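PDB 5WAB: putative beta-glucosidase from Bifidobacterium adolescentis, which hydrolyses beta-glucosidic bonds as a glycoside hydrolase family 3 enzyme and probably also releases terminal alpha-L-arabinopyranosyl units from ginsenoside Rb2. Local coordinates for residues A[542-547]-A[649-654]; A[567-572]-A[615-620]; A[581-586]-A[605-610]; A[643-648]-A[658-663]. All coordinates share one frame; numbering follows the deposited sequence.

Contacts 2, 3 and 4 are antiparallel strand pairs of the fibronectin type III-like domain, and contact 1 ties that domain to the chain just ahead of strand 551-560. Contact 2 belongs to the three-stranded sheet; contacts 3 and 4 lie in the facing four-stranded sheet, where strands 580-590 and 642-648 are neighbours. Along the chain contact 3 is nested within contact 2 and both within contact 1; contact 4 comes later and crosses contact 1. Centres lie about 10 Å apart for 2 and 3 and about 20 Å for 3 and 4; contacts 1 and 3 touch where Gln585 bonds to Gly543 and Gly649. Valine, isoleucine and phenylalanine side chains meet between the sheets, building one beta-sandwich beside the TIM-barrel and C-terminal GH3 domains.

Contact 1 of 4, residues A[542-547]-A[649-654]; sequences FGFGLS and GTSSRD
Ser652 meets the backbone of Phe542 with both its N-H and its hydroxyl. Its CB lies 3.3 Å from Phe542 O, near the plane of the Phe542 ring at its edge. One bond further out, Ser652 OG donates to Phe542 O over 2.7 Å, in the carbonyl plane on a lone pair. The torsion explains the reach: OG sits in the crowded position between its own backbone N and carbonyl carbon (chi1 62°), which turns it back beside the N-H. Ser652 N donates to the same Phe542 O at 3.2 Å, nearly in line with its C=O bond, so two bonds fix one carbonyl. Next along, Gly543 O and Thr650 O are only 2.9 Å apart; both are acceptors, and the Gln585 amide NE2 donates to Gly543 O. A water accepts from Gly545 N and donates to Thr650 O. Farther along, Asp654 OD2 approaches the edge of the Phe544 ring, in its plane, 3.9 Å from CD1. Ser651 OG accepts from Arg653 N, making an ST turn inside the type I turn Ser651-Asp654. The arrangement is a hairpin turn of the fibronectin type III-like domain docked on the loop that leads into it.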
loop_
_atom_site.group_PDB
_atom_site.type_symbol
_atom_site.label_atom_id
_atom_site.label_comp_id
_atom_site.label_asym_id
_atom_site.label_seq_id
_atom_site.Cartn_x
_atom_site.Cartn_y
_atom_site.Cartn_z
ATOM N N PHE A 542 11.121 2.089 9.643
ATOM C CA PHE A 542 10.092 1.206 9.119
ATOM C C PHE A 542 9.688 0.181 10.174
ATOM O O PHE A 542 10.542 -0.415 10.838
ATOM C CB PHE A 542 10.622 0.520 7.859
ATOM C CG PHE A 542 9.709 -0.526 7.298
ATOM C CD1 PHE A 542 8.661 -0.173 6.467
ATOM C CD2 PHE A 542 9.916 -1.865 7.587
ATOM C CE1 PHE A 542 7.823 -1.138 5.946
ATOM C CE2 PHE A 542 9.087 -2.831 7.073
ATOM C CZ PHE A 542 8.038 -2.470 6.248
ATOM N N GLY A 543 8.380 -0.013 10.336
ATOM C CA GLY A 543 7.865 -0.950 11.315
ATOM C C GLY A 543 7.833 -0.453 12.748
ATOM O O GLY A 543 7.606 -1.259 13.656
ATOM N N PHE A 544 8.043 0.841 12.985
ATOM C CA PHE A 544 8.065 1.378 14.338
ATOM C C PHE A 544 6.678 1.836 14.771
ATOM O O PHE A 544 5.871 2.304 13.963
ATOM C CB PHE A 544 9.046 2.549 14.453
ATOM C CG PHE A 544 9.024 3.232 15.800
ATOM C CD1 PHE A 544 9.777 2.746 16.853
ATOM C CD2 PHE A 544 8.244 4.361 16.009
ATOM C CE1 PHE A 544 9.751 3.371 18.090
ATOM C CE2 PHE A 544 8.216 4.988 17.241
ATOM C CZ PHE A 544 8.970 4.495 18.281
ATOM N N GLY A 545 6.413 1.702 16.067
ATOM C CA GLY A 545 5.169 2.172 16.639
ATOM C C GLY A 545 5.075 1.918 18.128
ATOM O O GLY A 545 5.448 0.842 18.603
ATOM N N LEU A 546 4.592 2.900 18.881
ATOM C CA LEU A 546 4.427 2.736 20.314
ATOM C C LEU A 546 3.000 2.287 20.629
ATOM O O LEU A 546 2.108 2.319 19.784
ATOM C CB LEU A 546 4.762 4.039 21.041
ATOM C CG LEU A 546 6.199 4.575 20.953
ATOM C CD1 LEU A 546 6.325 5.897 21.708
ATOM C CD2 LEU A 546 7.226 3.568 21.466
ATOM N N SER A 547 2.792 1.867 21.873
ATOM C CA SER A 547 1.493 1.388 22.331
ATOM C C SER A 547 1.326 1.788 23.790
ATOM O O SER A 547 2.281 2.200 24.454
ATOM C CB SER A 547 1.337 -0.127 22.156
ATOM O OG SER A 547 1.990 -0.832 23.191
ATOM N N GLY A 649 11.670 -9.209 15.961
ATOM C CA GLY A 649 11.515 -7.994 16.727
ATOM C C GLY A 649 10.180 -7.333 16.482
ATOM O O GLY A 649 9.244 -7.946 15.966
ATOM N N THR A 650 10.100 -6.067 16.884
ATOM C CA THR A 650 8.880 -5.285 16.735
ATOM C C THR A 650 9.095 -4.063 15.853
ATOM O O THR A 650 8.211 -3.202 15.770
ATOM C CB THR A 650 8.348 -4.875 18.108
ATOM O OG1 THR A 650 9.372 -4.185 18.829
ATOM C CG2 THR A 650 7.949 -6.113 18.891
ATOM N N SER A 651 10.235 -3.992 15.170
ATOM C CA SER A 651 10.648 -2.866 14.347
ATOM C C SER A 651 11.888 -3.290 13.573
ATOM O O SER A 651 12.618 -4.188 13.995
ATOM C CB SER A 651 10.929 -1.628 15.203
ATOM O OG SER A 651 11.491 -0.574 14.449
ATOM N N SER A 652 12.143 -2.596 12.459
ATOM C CA SER A 652 13.370 -2.830 11.702
ATOM C C SER A 652 14.618 -2.431 12.477
ATOM O O SER A 652 15.723 -2.832 12.096
ATOM C CB SER A 652 13.319 -2.077 10.371
ATOM O OG SER A 652 13.237 -0.678 10.586
ATOM N N ARG A 653 14.471 -1.648 13.548
ATOM C CA ARG A 653 15.583 -1.274 14.414
ATOM C C ARG A 653 15.263 -1.581 15.876
ATOM O O ARG A 653 15.796 -0.941 16.784
ATOM C CB ARG A 653 15.942 0.200 14.226
ATOM C CG ARG A 653 16.294 0.548 12.783
ATOM C CD ARG A 653 16.865 1.933 12.652
ATOM N NE ARG A 653 17.210 2.233 11.268
ATOM C CZ ARG A 653 17.969 3.257 10.890
ATOM N NH1 ARG A 653 18.477 4.085 11.792
ATOM N NH2 ARG A 653 18.232 3.447 9.605
ATOM N N ASP A 654 14.371 -2.555 16.111
ATOM C CA ASP A 654 14.025 -3.071 17.441
ATOM C C ASP A 654 14.000 -4.591 17.321
ATOM O O ASP A 654 12.938 -5.207 17.246
ATOM C CB ASP A 654 12.683 -2.540 17.947
ATOM C CG ASP A 654 12.761 -1.111 18.433
ATOM O OD1 ASP A 654 13.369 -0.887 19.501
ATOM O OD2 ASP A 654 12.216 -0.213 17.753
HETATM O O HOH W 1 7.463 -0.767 17.038
#

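Contact 2 of 4, residues A[567-572]-A[615-620]; sequences HVTATV and SAEITF
Val568 N donates to Phe620 O over 2.8 Å, in the carbonyl plane and nearly straight; the His567 ring lies close by, with CD2 3.4 Å from Phe620 O. The same imidazole is carried across to the neighbouring strand because CG is anti to the backbone N (chi1 -179°), and its NE2 ends 3.4 Å from Thr619 CB. From this end the antiparallel ladder runs through the hydrogen-bonded pairs Val568-Phe620, Ala570-Ile618 and Val572-Ala616, each closed by two N-H to carbonyl bonds. Between them Thr619 CA, 3.2 Å from Val568 O, makes a CA-H...O contact.

Two faces result. On one, Thr569, Thr571, Glu617 and Thr619 stand together; the bend of the Glu617 chain at chi2 (79°) turns the modelled carboxylate back over the partner strand near Ala570 O. Its exact position is doubtful, because the approach of Glu617 OE1 to Thr571 OG1 is too short to trust. On the other face Val568 CB packs against Phe620 CB at 3.8 Å and sits near the plane of that ring, at its edge, while Val572 CG1 touches Ile618 CD1 at 4.2 Å. Val572, Ile618 and Phe620 also press on Val584 of strand 580-590, and Ala616 on Val608, so this face looks into the sandwich. Strand 551-560 pairs with the far edge of 567-572. The chemistry is thus split: an apolar side packed between two sheets, and a hydroxyl- and carboxylate-bearing side turned away from that interior.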
loop_
_atom_site.group_PDB
_atom_site.type_symbol
_atom_site.label_atom_id
_atom_site.label_comp_id
_atom_site.label_asym_id
_atom_site.label_seq_id
_atom_site.Cartn_x
_atom_site.Cartn_y
_atom_site.Cartn_z
ATOM N N HIS A 567 12.212 -22.347 9.720
ATOM C CA HIS A 567 10.966 -22.135 10.438
ATOM C C HIS A 567 11.261 -21.387 11.726
ATOM O O HIS A 567 12.199 -21.728 12.451
ATOM C CB HIS A 567 10.267 -23.467 10.739
ATOM C CG HIS A 567 8.969 -23.315 11.464
ATOM N ND1 HIS A 567 8.832 -23.596 12.807
ATOM C CD2 HIS A 567 7.754 -22.895 11.041
ATOM C CE1 HIS A 567 7.586 -23.364 13.177
ATOM N NE2 HIS A 567 6.910 -22.937 12.124
ATOM N N VAL A 568 10.434 -20.394 12.034
ATOM C CA VAL A 568 10.659 -19.509 13.169
ATOM C C VAL A 568 9.586 -19.750 14.213
ATOM O O VAL A 568 8.399 -19.848 13.891
ATOM C CB VAL A 568 10.655 -18.034 12.747
ATOM C CG1 VAL A 568 11.078 -17.169 13.921
ATOM C CG2 VAL A 568 11.590 -17.839 11.587
ATOM N N THR A 569 10.002 -19.822 15.469
ATOM C CA THR A 569 9.067 -19.987 16.568
ATOM C C THR A 569 9.423 -18.973 17.640
ATOM O O THR A 569 10.603 -18.834 17.978
ATOM C CB THR A 569 9.176 -21.421 17.079
ATOM O OG1 THR A 569 9.173 -22.287 15.936
ATOM C CG2 THR A 569 7.993 -21.803 18.029
ATOM N N ALA A 570 8.424 -18.256 18.160
ATOM C CA ALA A 570 8.658 -17.235 19.175
ATOM C C ALA A 570 7.420 -17.050 20.046
ATOM O O ALA A 570 6.297 -17.336 19.628
ATOM C CB ALA A 570 9.045 -15.906 18.529
ATOM N N THR A 571 7.640 -16.526 21.256
ATOM C CA THR A 571 6.567 -16.193 22.189
ATOM C C THR A 571 6.570 -14.694 22.457
ATOM O O THR A 571 7.614 -14.119 22.785
ATOM C CB THR A 571 6.725 -16.918 23.528
ATOM O OG1 THR A 571 6.686 -18.335 23.331
ATOM C CG2 THR A 571 5.585 -16.516 24.473
ATOM N N VAL A 572 5.403 -14.067 22.350
ATOM C CA VAL A 572 5.238 -12.655 22.662
ATOM C C VAL A 572 4.272 -12.547 23.835
ATOM O O VAL A 572 3.260 -13.257 23.883
ATOM C CB VAL A 572 4.743 -11.858 21.438
ATOM C CG1 VAL A 572 3.505 -12.504 20.845
ATOM C CG2 VAL A 572 4.484 -10.401 21.799
ATOM N N SER A 615 0.113 -14.333 26.972
ATOM C CA SER A 615 1.201 -14.636 26.065
ATOM C C SER A 615 0.651 -15.450 24.908
ATOM O O SER A 615 -0.428 -16.038 24.992
ATOM C CB SER A 615 2.329 -15.407 26.759
ATOM O OG SER A 615 1.907 -16.713 27.112
ATOM N N ALA A 616 1.407 -15.475 23.819
ATOM C CA ALA A 616 0.987 -16.201 22.632
ATOM C C ALA A 616 2.207 -16.739 21.907
ATOM O O ALA A 616 3.225 -16.049 21.785
ATOM C CB ALA A 616 0.172 -15.318 21.686
ATOM N N GLU A 617 2.089 -17.962 21.404
ATOM C CA GLU A 617 3.147 -18.570 20.613
ATOM C C GLU A 617 2.818 -18.398 19.138
ATOM O O GLU A 617 1.740 -18.811 18.687
ATOM C CB GLU A 617 3.316 -20.052 20.935
ATOM C CG GLU A 617 4.517 -20.640 20.279
ATOM C CD GLU A 617 5.734 -20.259 21.068
ATOM O OE1 GLU A 617 5.555 -19.625 22.097
ATOM O OE2 GLU A 617 6.860 -20.596 20.694
ATOM N N ILE A 618 3.747 -17.806 18.389
ATOM C CA ILE A 618 3.515 -17.522 16.981
ATOM C C ILE A 618 4.649 -18.135 16.176
ATOM O O ILE A 618 5.788 -18.229 16.645
ATOM C CB ILE A 618 3.406 -16.013 16.694
ATOM C CG1 ILE A 618 4.545 -15.254 17.352
ATOM C CG2 ILE A 618 2.081 -15.473 17.214
ATOM C CD1 ILE A 618 4.588 -13.799 16.979
ATOM N N THR A 619 4.335 -18.545 14.949
ATOM C CA THR A 619 5.310 -19.182 14.078
ATOM C C THR A 619 5.366 -18.473 12.733
ATOM O O THR A 619 4.385 -17.873 12.285
ATOM C CB THR A 619 5.006 -20.677 13.853
ATOM O OG1 THR A 619 3.713 -20.817 13.258
ATOM C CG2 THR A 619 5.043 -21.443 15.169
ATOM N N PHE A 620 6.526 -18.568 12.086
ATOM C CA PHE A 620 6.748 -17.999 10.765
ATOM C C PHE A 620 7.389 -19.056 9.879
ATOM O O PHE A 620 8.377 -19.680 10.273
ATOM C CB PHE A 620 7.658 -16.763 10.830
ATOM C CG PHE A 620 7.170 -15.674 11.761
ATOM C CD1 PHE A 620 6.386 -14.633 11.289
ATOM C CD2 PHE A 620 7.526 -15.679 13.102
ATOM C CE1 PHE A 620 5.951 -13.630 12.142
ATOM C CE2 PHE A 620 7.097 -14.678 13.955
ATOM C CZ PHE A 620 6.311 -13.652 13.473
#

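Contact 3 of 4, residues A[581-586]-A[605-610]; sequences AETVQV and FRKVFL
Thr583 and Lys607 meet through a lysine stretched to full length, with CG anti to the backbone N (chi1 -170°) and each later torsion also anti. This lays the aliphatic chain past the threonine hydroxyl, which is set anti to its own carbonyl carbon and beside the backbone N (chi1 -62°). Thr583 OG1 comes closest to Lys607 CG, at 3.3 Å, and the lysine chain passes it with CB, CD and CE also near. Farther out, Lys607 CE touches Ala581 CB at 3.8 Å, so Thr583 and Ala581, two residues apart on one strand, both touch the lysine stem. The ammonium goes on past the strand pair to a salt bridge with Glu314 and hydrogen bonds to Ser491 OG and Ser80 O.

On the same face, Ala581 CB lies 3.6 Å from Phe609 CD2, and Phe605 turns its ring away to an edge-to-face contact with Trp81. The backbones are joined in two hydrogen-bonded pairs, Glu582 with Val608 and Val584 with Arg606. Val608 N gives the shorter arm of the first, 2.9 Å to Glu582 O. In the non-hydrogen-bonded pairs the CA atoms come closer, 4.1 Å between Ala581 CA and Phe609 CA; Ala581 CA also makes a CA-H...O contact with Val608 O at 3.1 Å. On the opposite face, Glu582 OE2 accepts a bent hydrogen bond from Thr583 N at 2.9 Å, using its anti lone pair; Lys493 is its salt-bridge partner.

Chemically, the hairpin carries a buried cation whose methylenes lie against Thr583 and Ala581 and whose head is met by an anion and two oxygens, which would be expected to keep the lysine protonated.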
loop_
_atom_site.group_PDB
_atom_site.type_symbol
_atom_site.label_atom_id
_atom_site.label_comp_id
_atom_site.label_asym_id
_atom_site.label_seq_id
_atom_site.Cartn_x
_atom_site.Cartn_y
_atom_site.Cartn_z
ATOM N N ALA A 581 -2.400 -4.707 21.160
ATOM C CA ALA A 581 -1.870 -5.582 20.126
ATOM C C ALA A 581 -0.415 -5.246 19.825
ATOM O O ALA A 581 -0.003 -4.083 19.864
ATOM C CB ALA A 581 -2.697 -5.477 18.842
ATOM N N GLU A 582 0.353 -6.279 19.488
ATOM C CA GLU A 582 1.752 -6.144 19.106
ATOM C C GLU A 582 1.968 -6.832 17.769
ATOM O O GLU A 582 1.386 -7.887 17.505
ATOM C CB GLU A 582 2.673 -6.756 20.176
ATOM C CG GLU A 582 4.162 -6.739 19.853
ATOM C CD GLU A 582 4.732 -5.340 19.752
ATOM O OE1 GLU A 582 5.245 -4.830 20.773
ATOM O OE2 GLU A 582 4.656 -4.746 18.656
ATOM N N THR A 583 2.799 -6.235 16.924
ATOM C CA THR A 583 3.086 -6.785 15.607
ATOM C C THR A 583 4.537 -7.248 15.577
ATOM O O THR A 583 5.455 -6.427 15.471
ATOM C CB THR A 583 2.811 -5.760 14.511
ATOM O OG1 THR A 583 1.422 -5.414 14.533
ATOM C CG2 THR A 583 3.163 -6.336 13.144
ATOM N N VAL A 584 4.735 -8.562 15.647
ATOM C CA VAL A 584 6.069 -9.147 15.594
ATOM C C VAL A 584 6.517 -9.216 14.143
ATOM O O VAL A 584 5.740 -9.581 13.253
ATOM C CB VAL A 584 6.074 -10.540 16.248
ATOM C CG1 VAL A 584 7.458 -11.173 16.162
ATOM C CG2 VAL A 584 5.612 -10.448 17.696
ATOM N N GLN A 585 7.778 -8.866 13.899
ATOM C CA GLN A 585 8.317 -8.754 12.553
ATOM C C GLN A 585 9.552 -9.631 12.423
ATOM O O GLN A 585 10.368 -9.711 13.345
ATOM C CB GLN A 585 8.654 -7.286 12.218
ATOM C CG GLN A 585 7.510 -6.325 12.542
ATOM C CD GLN A 585 7.898 -4.859 12.473
ATOM O OE1 GLN A 585 8.840 -4.479 11.777
ATOM N NE2 GLN A 585 7.160 -4.024 13.197
ATOM N N VAL A 586 9.683 -10.290 11.275
ATOM C CA VAL A 586 10.807 -11.173 10.989
ATOM C C VAL A 586 11.557 -10.610 9.793
ATOM O O VAL A 586 10.955 -10.341 8.746
ATOM C CB VAL A 586 10.351 -12.619 10.715
ATOM C CG1 VAL A 586 11.535 -13.476 10.279
ATOM C CG2 VAL A 586 9.683 -13.209 11.946
ATOM N N PHE A 605 5.411 -11.339 9.221
ATOM C CA PHE A 605 4.897 -10.570 10.346
ATOM C C PHE A 605 3.601 -11.189 10.837
ATOM O O PHE A 605 2.918 -11.915 10.105
ATOM C CB PHE A 605 4.704 -9.086 9.987
ATOM C CG PHE A 605 3.712 -8.839 8.877
ATOM C CD1 PHE A 605 2.367 -8.680 9.157
ATOM C CD2 PHE A 605 4.136 -8.738 7.558
ATOM C CE1 PHE A 605 1.456 -8.446 8.134
ATOM C CE2 PHE A 605 3.232 -8.500 6.541
ATOM C CZ PHE A 605 1.893 -8.352 6.830
ATOM N N ARG A 606 3.295 -10.910 12.104
ATOM C CA ARG A 606 2.081 -11.406 12.741
ATOM C C ARG A 606 1.636 -10.409 13.801
ATOM O O ARG A 606 2.418 -10.054 14.687
ATOM C CB ARG A 606 2.308 -12.777 13.379
ATOM C CG ARG A 606 1.024 -13.355 13.917
ATOM C CD ARG A 606 -0.085 -13.431 12.841
ATOM N NE ARG A 606 -1.275 -14.094 13.368
ATOM C CZ ARG A 606 -2.449 -14.146 12.738
ATOM N NH1 ARG A 606 -2.593 -13.564 11.549
ATOM N NH2 ARG A 606 -3.493 -14.762 13.292
ATOM N N LYS A 607 0.397 -9.940 13.708
ATOM C CA LYS A 607 -0.194 -9.067 14.716
ATOM C C LYS A 607 -1.006 -9.921 15.681
ATOM O O LYS A 607 -1.792 -10.772 15.252
ATOM C CB LYS A 607 -1.074 -7.987 14.087
ATOM C CG LYS A 607 -1.516 -6.894 15.068
ATOM C CD LYS A 607 -2.209 -5.754 14.344
ATOM C CE LYS A 607 -2.328 -4.518 15.210
ATOM N NZ LYS A 607 -2.826 -3.372 14.406
ATOM N N VAL A 608 -0.810 -9.695 16.979
ATOM C CA VAL A 608 -1.437 -10.491 18.028
ATOM C C VAL A 608 -2.093 -9.554 19.031
ATOM O O VAL A 608 -1.441 -8.650 19.563
ATOM C CB VAL A 608 -0.418 -11.402 18.735
ATOM C CG1 VAL A 608 -1.126 -12.327 19.689
ATOM C CG2 VAL A 608 0.388 -12.190 17.724
ATOM N N PHE A 609 -3.374 -9.779 19.294
ATOM C CA PHE A 609 -4.109 -9.040 20.311
ATOM C C PHE A 609 -4.015 -9.817 21.622
ATOM O O PHE A 609 -4.416 -10.984 21.687
ATOM C CB PHE A 609 -5.562 -8.854 19.873
ATOM C CG PHE A 609 -5.706 -8.270 18.484
ATOM C CD1 PHE A 609 -5.622 -9.086 17.359
ATOM C CD2 PHE A 609 -5.902 -6.908 18.299
ATOM C CE1 PHE A 609 -5.742 -8.559 16.083
ATOM C CE2 PHE A 609 -6.022 -6.372 17.021
ATOM C CZ PHE A 609 -5.942 -7.198 15.914
ATOM N N LEU A 610 -3.471 -9.179 22.655
ATOM C CA LEU A 610 -3.213 -9.832 23.932
ATOM C C LEU A 610 -3.758 -8.988 25.072
ATOM O O LEU A 610 -3.471 -7.787 25.150
ATOM C CB LEU A 610 -1.713 -10.058 24.136
ATOM C CG LEU A 610 -1.008 -10.997 23.164
ATOM C CD1 LEU A 610 0.493 -10.906 23.360
ATOM C CD2 LEU A 610 -1.493 -12.418 23.386
#

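Contact 4 of 4, residues A[643-648]-A[658-663]; sequences EYTVEV and VAVVTL
Glu643 opens the pair from the exposed face, its CB 3.8 Å from Val660 CG1. Its chain lies alongside Thr662, pointing the same way, and one water spans the two tips, donating to Glu643 OE2 at 2.7 Å and lying 3.0 Å from Thr662 OG1. On the inner face Tyr644 N makes a nearly straight bond to Val661 O (2.7 Å), and Val661 N returns one to Tyr644 O. The Tyr644 and Leu663 side chains cross at about a right angle, with Tyr644 CD1 3.7 Å from Leu663 CD1. The tyrosine hydroxyl bonds to Glu640 O, and Phe627 meets the ring edge-to-face. Thr645 is outward again: with CG2 anti to the backbone N (chi1 of OG1 -67°), the methyl reaches Val658 CB at 4.0 Å. Val646 and Ala659 form the next hydrogen-bonded pair, an N-H to carbonyl bond in each direction. Val646 CG2 sits 4.3 Å from Val661 CG2, while CG1 meets Val568 of the facing sheet, which also supplies Val558. Glu647 lays its CG along Val658 CG1 and sends its carboxylate to His600. The outer face is therefore mixed, valine methyls lining the stems of acids whose charged ends turn to water or histidine; the inner face is aliphatic and aromatic.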
loop_
_atom_site.group_PDB
_atom_site.type_symbol
_atom_site.label_atom_id
_atom_site.label_comp_id
_atom_site.label_asym_id
_atom_site.label_seq_id
_atom_site.Cartn_x
_atom_site.Cartn_y
_atom_site.Cartn_z
ATOM N N GLU A 643 25.383 -18.642 5.466
ATOM C CA GLU A 643 24.635 -18.346 6.676
ATOM C C GLU A 643 23.695 -17.170 6.448
ATOM O O GLU A 643 24.038 -16.199 5.766
ATOM C CB GLU A 643 25.587 -18.051 7.831
ATOM C CG GLU A 643 26.617 -19.139 8.032
ATOM C CD GLU A 643 27.493 -18.889 9.231
ATOM O OE1 GLU A 643 27.755 -17.708 9.520
ATOM O OE2 GLU A 643 27.955 -19.868 9.853
ATOM N N TYR A 644 22.503 -17.273 7.021
ATOM C CA TYR A 644 21.500 -16.223 6.969
ATOM C C TYR A 644 21.026 -15.968 8.388
ATOM O O TYR A 644 20.694 -16.911 9.111
ATOM C CB TYR A 644 20.311 -16.611 6.083
ATOM C CG TYR A 644 20.652 -16.813 4.625
ATOM C CD1 TYR A 644 21.229 -17.994 4.182
ATOM C CD2 TYR A 644 20.388 -15.825 3.686
ATOM C CE1 TYR A 644 21.536 -18.184 2.852
ATOM C CE2 TYR A 644 20.691 -16.009 2.352
ATOM C CZ TYR A 644 21.265 -17.192 1.946
ATOM O OH TYR A 644 21.575 -17.385 0.625
ATOM N N THR A 645 20.992 -14.702 8.783
ATOM C CA THR A 645 20.559 -14.336 10.124
ATOM C C THR A 645 19.070 -14.022 10.095
ATOM O O THR A 645 18.620 -13.181 9.309
ATOM C CB THR A 645 21.342 -13.136 10.654
ATOM O OG1 THR A 645 22.715 -13.497 10.848
ATOM C CG2 THR A 645 20.761 -12.688 11.980
ATOM N N VAL A 646 18.304 -14.724 10.925
ATOM C CA VAL A 646 16.884 -14.457 11.099
ATOM C C VAL A 646 16.730 -13.546 12.308
ATOM O O VAL A 646 17.181 -13.885 13.409
ATOM C CB VAL A 646 16.083 -15.755 11.276
ATOM C CG1 VAL A 646 14.618 -15.440 11.478
ATOM C CG2 VAL A 646 16.274 -16.655 10.068
ATOM N N GLU A 647 16.126 -12.378 12.099
ATOM C CA GLU A 647 15.910 -11.396 13.149
ATOM C C GLU A 647 14.433 -11.354 13.515
ATOM O O GLU A 647 13.566 -11.327 12.636
ATOM C CB GLU A 647 16.378 -10.007 12.709
ATOM C CG GLU A 647 17.846 -9.953 12.310
ATOM C CD GLU A 647 18.221 -8.654 11.622
ATOM O OE1 GLU A 647 17.308 -7.956 11.129
ATOM O OE2 GLU A 647 19.431 -8.340 11.559
ATOM N N VAL A 648 14.148 -11.327 14.813
ATOM C CA VAL A 648 12.786 -11.257 15.326
ATOM C C VAL A 648 12.684 -10.022 16.205
ATOM O O VAL A 648 13.528 -9.804 17.081
ATOM C CB VAL A 648 12.405 -12.526 16.111
ATOM C CG1 VAL A 648 10.963 -12.445 16.584
ATOM C CG2 VAL A 648 12.625 -13.763 15.259
ATOM N N VAL A 658 17.961 -12.955 17.628
ATOM C CA VAL A 658 18.463 -13.376 16.328
ATOM C C VAL A 658 18.933 -14.818 16.439
ATOM O O VAL A 658 19.183 -15.336 17.530
ATOM C CB VAL A 658 19.601 -12.472 15.802
ATOM C CG1 VAL A 658 19.121 -11.040 15.649
ATOM C CG2 VAL A 658 20.809 -12.545 16.722
ATOM N N ALA A 659 19.024 -15.473 15.285
ATOM C CA ALA A 659 19.528 -16.835 15.198
ATOM C C ALA A 659 20.031 -17.058 13.783
ATOM O O ALA A 659 19.454 -16.538 12.827
ATOM C CB ALA A 659 18.452 -17.862 15.559
ATOM N N VAL A 660 21.105 -17.829 13.658
ATOM C CA VAL A 660 21.774 -18.046 12.383
ATOM C C VAL A 660 21.371 -19.410 11.841
ATOM O O VAL A 660 21.394 -20.410 12.569
ATOM C CB VAL A 660 23.301 -17.940 12.535
ATOM C CG1 VAL A 660 23.999 -18.282 11.225
ATOM C CG2 VAL A 660 23.690 -16.550 13.011
ATOM N N VAL A 661 20.978 -19.448 10.571
ATOM C CA VAL A 661 20.747 -20.700 9.867
ATOM C C VAL A 661 21.691 -20.763 8.677
ATOM O O VAL A 661 22.034 -19.743 8.069
ATOM C CB VAL A 661 19.280 -20.857 9.418
ATOM C CG1 VAL A 661 18.386 -20.896 10.622
ATOM C CG2 VAL A 661 18.870 -19.718 8.500
ATOM N N THR A 662 22.121 -21.977 8.356
ATOM C CA THR A 662 23.016 -22.236 7.237
ATOM C C THR A 662 22.254 -23.026 6.175
ATOM O O THR A 662 21.754 -24.121 6.450
ATOM C CB THR A 662 24.251 -23.003 7.707
ATOM O OG1 THR A 662 24.873 -22.283 8.779
ATOM C CG2 THR A 662 25.250 -23.158 6.568
ATOM N N LEU A 663 22.143 -22.460 4.980
ATOM C CA LEU A 663 21.418 -23.090 3.888
ATOM C C LEU A 663 22.382 -23.723 2.890
ATOM O O LEU A 663 23.557 -23.366 2.818
ATOM C CB LEU A 663 20.524 -22.071 3.183
ATOM C CG LEU A 663 19.560 -21.308 4.086
ATOM C CD1 LEU A 663 18.657 -20.433 3.239
ATOM C CD2 LEU A 663 18.750 -22.254 4.959
HETATM O O HOH W 2 27.904 -22.289 8.590
#